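Local coordinates for glycine oxidase (Bacillus cereus ATCC 14579, PDB 7CYX), which probably oxidises glycine with molecular oxygen to glyoxylate, hydrogen peroxide and ammonium, using a bound FAD cofactor, at residues Cys201-Ile206 / Glu323-Tyr328; Lys229-Ala234 / Thr266-Thr271. All coordinates share one frame; numbering follows the deposited sequence.

In the fold
Interactions 1 and 2 lie in two different sheets of the FAD-dependent oxidoreductase fold, their centres about 32 Å apart and their nearest atoms about 17 Å apart. Interaction 1 pairs parallel strands 203-206 and 327-331 of the mixed sheet that also holds strands 5-10 and 30-33. Interaction 2 joins antiparallel strands 225-236 and 260-269 of a larger mixed sheet. Along the chain the order is 201-206, 229-234, 266-271, 323-328, so both segments of interaction 2 fall within the long excursion between the two strands of interaction 1. Both regions lie near FAD: the side chain of Ile206 is about 8 Å from it, and Val232 touches it.

Interaction 1: residues Cys201-Ile206 / Glu323-Tyr328; sequences CEKVVI and EIKGLY
The carbonyl oxygen of Gly326 takes the shortest hydrogen bond between the segments, from Val204 N at 2.7 Å; the bond is nearly straight (N-H...O 165°) and meets the oxygen almost along the C=O axis. The same oxygen receives a CA-H...O contact from Lys203 CA. Gly326 takes the positive-phi position (89°) of a type II turn from Ile324 to Leu327, its CA 4.0 Å from Glu202 O. Two further bonds carry the parallel ladder forward: Tyr328 N reaches Val204 O at 2.9 Å, and Ile206 N reaches Tyr328 O at 3.1 Å.

The Tyr328 ring, with CG anti to its own carbonyl carbon (chi1 -60°), turns an edge to the strand, its CD1 3.3 Å from Val204 O. The aliphatic chain of Lys203 runs obliquely past the ring, CD lying 3.6 Å from Tyr328 CE1. Beyond it the ammonium groups of Lys203 and Lys325 come together, NZ to NZ 3.5 Å; a salt bridge from Lys325 to Glu320 probably eases the repulsion. Val205 CG2 touches Tyr328 CB on the ring's side of the sheet, where helix 341-352 packs through Leu351 and Ile352. On the other face Val204 CG1 and Leu327 CD2 lie side by side, 3.8 Å apart, against Val189.

Strand 5-10 is hydrogen-bonded to the other edge of 203-206 and leads into what is probably the glycine-rich turn of a Rossmann-type fold, where Val14 and Ile15 bind FAD; the parallel pairing is characteristic of such a dinucleotide-binding sheet.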
# COMPACT_ATOMS: atom_id res chain seq x y z
N CYS A 201 25.61 20.68 -9.03
CA CYS A 201 25.97 19.67 -8.07
C CYS A 201 27.48 19.42 -8.13
O CYS A 201 28.13 19.89 -9.05
CB CYS A 201 25.19 18.39 -8.33
SG CYS A 201 25.60 17.62 -9.91
N GLU A 202 28.00 18.70 -7.13
CA GLU A 202 29.44 18.41 -7.00
C GLU A 202 29.72 16.93 -7.30
O GLU A 202 30.87 16.55 -7.52
CB GLU A 202 29.94 18.76 -5.58
CG GLU A 202 30.28 20.23 -5.38
CD GLU A 202 31.04 20.56 -4.10
OE1 GLU A 202 32.21 20.13 -3.99
OE2 GLU A 202 30.45 21.22 -3.20
N LYS A 203 28.68 16.10 -7.21
CA LYS A 203 28.78 14.70 -7.53
C LYS A 203 27.52 14.31 -8.32
O LYS A 203 26.46 14.92 -8.14
CB LYS A 203 28.91 13.83 -6.28
CG LYS A 203 30.14 14.08 -5.41
CD LYS A 203 30.26 13.07 -4.28
CE LYS A 203 31.17 13.49 -3.14
NZ LYS A 203 32.39 14.18 -3.63
N VAL A 204 27.68 13.31 -9.18
CA VAL A 204 26.60 12.77 -9.96
C VAL A 204 26.61 11.26 -9.78
O VAL A 204 27.68 10.68 -9.68
CB VAL A 204 26.76 13.13 -11.45
CG1 VAL A 204 26.06 12.12 -12.35
CG2 VAL A 204 26.24 14.52 -11.73
N VAL A 205 25.41 10.66 -9.75
CA VAL A 205 25.25 9.23 -9.87
C VAL A 205 24.30 8.90 -11.04
O VAL A 205 23.15 9.37 -11.09
CB VAL A 205 24.73 8.59 -8.58
CG1 VAL A 205 24.77 7.08 -8.69
CG2 VAL A 205 25.52 9.07 -7.36
N ILE A 206 24.80 8.06 -11.95
CA ILE A 206 24.07 7.55 -13.09
C ILE A 206 23.30 6.31 -12.65
O ILE A 206 23.91 5.25 -12.50
CB ILE A 206 25.03 7.23 -14.26
CG1 ILE A 206 25.81 8.46 -14.71
CG2 ILE A 206 24.28 6.61 -15.42
CD1 ILE A 206 26.90 8.13 -15.72
N GLU A 323 39.21 9.17 -13.10
CA GLU A 323 39.82 10.45 -13.44
C GLU A 323 38.87 11.58 -13.06
O GLU A 323 39.21 12.40 -12.22
CB GLU A 323 40.19 10.45 -14.93
CG GLU A 323 41.07 11.61 -15.37
CD GLU A 323 41.44 11.60 -16.85
OE1 GLU A 323 42.27 12.44 -17.26
OE2 GLU A 323 40.89 10.74 -17.59
N ILE A 324 37.67 11.58 -13.66
CA ILE A 324 36.66 12.64 -13.46
C ILE A 324 36.09 12.50 -12.05
O ILE A 324 35.44 11.50 -11.74
CB ILE A 324 35.55 12.57 -14.52
CG1 ILE A 324 36.13 12.47 -15.94
CG2 ILE A 324 34.61 13.76 -14.35
CD1 ILE A 324 35.11 12.25 -17.03
N LYS A 325 36.34 13.50 -11.21
CA LYS A 325 36.04 13.40 -9.79
C LYS A 325 34.56 13.74 -9.58
O LYS A 325 34.04 14.70 -10.16
CB LYS A 325 36.95 14.30 -8.96
CG LYS A 325 36.73 14.24 -7.45
CD LYS A 325 37.04 12.89 -6.81
CE LYS A 325 36.54 12.77 -5.39
NZ LYS A 325 35.06 12.63 -5.33
N GLY A 326 33.90 12.90 -8.79
CA GLY A 326 32.51 13.06 -8.41
C GLY A 326 31.54 12.39 -9.38
O GLY A 326 30.33 12.58 -9.24
N LEU A 327 32.06 11.63 -10.35
CA LEU A 327 31.21 10.97 -11.35
C LEU A 327 31.11 9.49 -10.97
O LEU A 327 32.10 8.76 -10.95
CB LEU A 327 31.83 11.21 -12.73
CG LEU A 327 30.94 11.06 -13.98
CD1 LEU A 327 31.40 9.88 -14.82
CD2 LEU A 327 29.46 10.94 -13.66
N TYR A 328 29.89 9.06 -10.64
CA TYR A 328 29.61 7.75 -10.15
C TYR A 328 28.61 7.08 -11.09
O TYR A 328 27.91 7.77 -11.83
CB TYR A 328 29.09 7.79 -8.70
CG TYR A 328 30.03 8.42 -7.69
CD1 TYR A 328 30.04 9.79 -7.53
CD2 TYR A 328 30.89 7.66 -6.91
CE1 TYR A 328 30.90 10.41 -6.64
CE2 TYR A 328 31.75 8.26 -6.00
CZ TYR A 328 31.75 9.64 -5.86
OH TYR A 328 32.55 10.30 -4.97

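Interaction 2: residues Lys229-Ala234 / Thr266-Thr271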
# COMPACT_ATOMS: atom_id res chain seq x y z
N LYS A 229 12.91 -6.67 -22.41
CA LYS A 229 11.51 -6.43 -22.17
C LYS A 229 10.96 -7.68 -21.49
O LYS A 229 11.34 -8.77 -21.83
CB LYS A 229 10.79 -6.08 -23.47
CG LYS A 229 9.30 -6.39 -23.50
CD LYS A 229 8.66 -6.02 -24.83
CE LYS A 229 7.15 -6.10 -24.81
NZ LYS A 229 6.55 -5.75 -26.13
N GLY A 230 10.08 -7.49 -20.50
CA GLY A 230 9.37 -8.61 -19.87
C GLY A 230 7.91 -8.26 -19.67
O GLY A 230 7.62 -7.16 -19.20
N GLU A 231 7.03 -9.19 -20.07
CA GLU A 231 5.60 -9.02 -20.02
C GLU A 231 5.08 -9.86 -18.87
O GLU A 231 5.54 -10.99 -18.71
CB GLU A 231 4.92 -9.48 -21.31
CG GLU A 231 5.05 -8.51 -22.46
CD GLU A 231 5.17 -9.17 -23.82
OE1 GLU A 231 6.08 -10.01 -23.99
OE2 GLU A 231 4.32 -8.86 -24.70
N VAL A 232 4.15 -9.29 -18.08
CA VAL A 232 3.58 -9.98 -16.95
C VAL A 232 2.07 -9.72 -16.87
O VAL A 232 1.55 -8.73 -17.38
CB VAL A 232 4.34 -9.69 -15.64
CG1 VAL A 232 5.51 -8.74 -15.83
CG2 VAL A 232 3.42 -9.23 -14.52
N VAL A 233 1.39 -10.67 -16.23
CA VAL A 233 -0.06 -10.72 -16.07
C VAL A 233 -0.36 -10.76 -14.57
O VAL A 233 0.42 -11.30 -13.79
CB VAL A 233 -0.61 -11.96 -16.80
CG1 VAL A 233 -1.91 -12.44 -16.20
CG2 VAL A 233 -0.75 -11.72 -18.29
N ALA A 234 -1.51 -10.19 -14.19
CA ALA A 234 -1.95 -10.19 -12.79
C ALA A 234 -3.42 -10.60 -12.73
O ALA A 234 -4.24 -10.13 -13.51
CB ALA A 234 -1.76 -8.82 -12.17
N THR A 266 7.95 -13.08 -19.76
CA THR A 266 8.62 -13.28 -21.04
C THR A 266 9.94 -12.52 -21.05
O THR A 266 10.16 -11.60 -20.25
CB THR A 266 7.82 -12.79 -22.24
OG1 THR A 266 7.61 -11.38 -22.13
CG2 THR A 266 6.52 -13.55 -22.39
N MET A 267 10.78 -12.89 -22.02
CA MET A 267 12.07 -12.29 -22.23
C MET A 267 12.18 -11.85 -23.70
O MET A 267 12.15 -12.68 -24.61
CB MET A 267 13.17 -13.30 -21.89
CG MET A 267 14.49 -12.65 -21.49
SD MET A 267 15.82 -13.82 -21.07
CE MET A 267 16.79 -13.82 -22.58
N LYS A 268 12.28 -10.53 -23.93
CA LYS A 268 12.42 -9.95 -25.27
C LYS A 268 13.55 -8.91 -25.28
O LYS A 268 13.32 -7.72 -25.09
CB LYS A 268 11.08 -9.38 -25.71
CG LYS A 268 10.01 -10.40 -26.11
CD LYS A 268 8.83 -9.74 -26.84
CE LYS A 268 7.51 -10.48 -26.74
NZ LYS A 268 6.34 -9.58 -26.97
N PRO A 269 14.81 -9.31 -25.57
CA PRO A 269 15.94 -8.39 -25.49
C PRO A 269 15.98 -7.31 -26.58
O PRO A 269 15.44 -7.50 -27.65
CB PRO A 269 17.15 -9.32 -25.58
CG PRO A 269 16.66 -10.56 -26.30
CD PRO A 269 15.18 -10.66 -26.01
N HIS A 270 16.63 -6.17 -26.25
CA HIS A 270 16.90 -5.04 -27.15
C HIS A 270 15.61 -4.44 -27.73
O HIS A 270 15.47 -4.29 -28.94
CB HIS A 270 17.92 -5.43 -28.24
CG HIS A 270 19.31 -5.57 -27.71
ND1 HIS A 270 19.91 -6.81 -27.50
CD2 HIS A 270 20.21 -4.63 -27.34
CE1 HIS A 270 21.12 -6.63 -27.02
NE2 HIS A 270 21.32 -5.30 -26.89
N THR A 271 14.67 -4.06 -26.85
CA THR A 271 13.57 -3.19 -27.26
C THR A 271 13.05 -2.43 -26.04
O THR A 271 12.97 -2.98 -24.96
CB THR A 271 12.46 -3.99 -27.96
OG1 THR A 271 11.48 -3.09 -28.47
CG2 THR A 271 11.74 -4.95 -27.05
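Thr266 holds OG1 between its backbone N and carbonyl carbon (chi1 62°), while Glu231, with CG beside its own N (chi1 -77°), bends at chi2 to bring OE1 within bonding distance of that hydroxyl. The hydroxyl is gripped twice: it donates to the anti lone pair of Glu231 OE1 at 2.8 Å and, in place of a main-chain carbonyl, accepts from Glu231 N at 3.1 Å. Thr266 N returns a weak bond to Glu231 O. The extended chain of Lys268 crosses the carboxylate and forms a salt bridge, NZ to OE1 of Glu231 3.0 Å, with weak hydrogen bonds to both carboxylate oxygens.

Lys229 and Lys268 form the single antiparallel hydrogen-bonded pair between the segments, both backbone bonds 2.9 Å long, near the end of the interrupted strand 260-269. Their side chains run alongside one another on the same face, and NZ meets NZ at 3.9 Å; Glu231 probably offsets this pairing of like charges. The ammonium of Lys229 is hydrogen-bonded to Thr275 O and Gln277 OE1. Lys229 CB and CD pack on Thr271 CG2, each at 3.9 Å. Val232 touches FAD.

Gln277 N and Ser280 OG also bind the Glu231 carboxylate, tying this face to the start of helix 278-291, which Thr266 meets at Ile284. Strand 299-311 borders 225-236 on its other edge, pairing with Gly230 and Val232, and its Arg308 hydrogen-bonds Thr266 O.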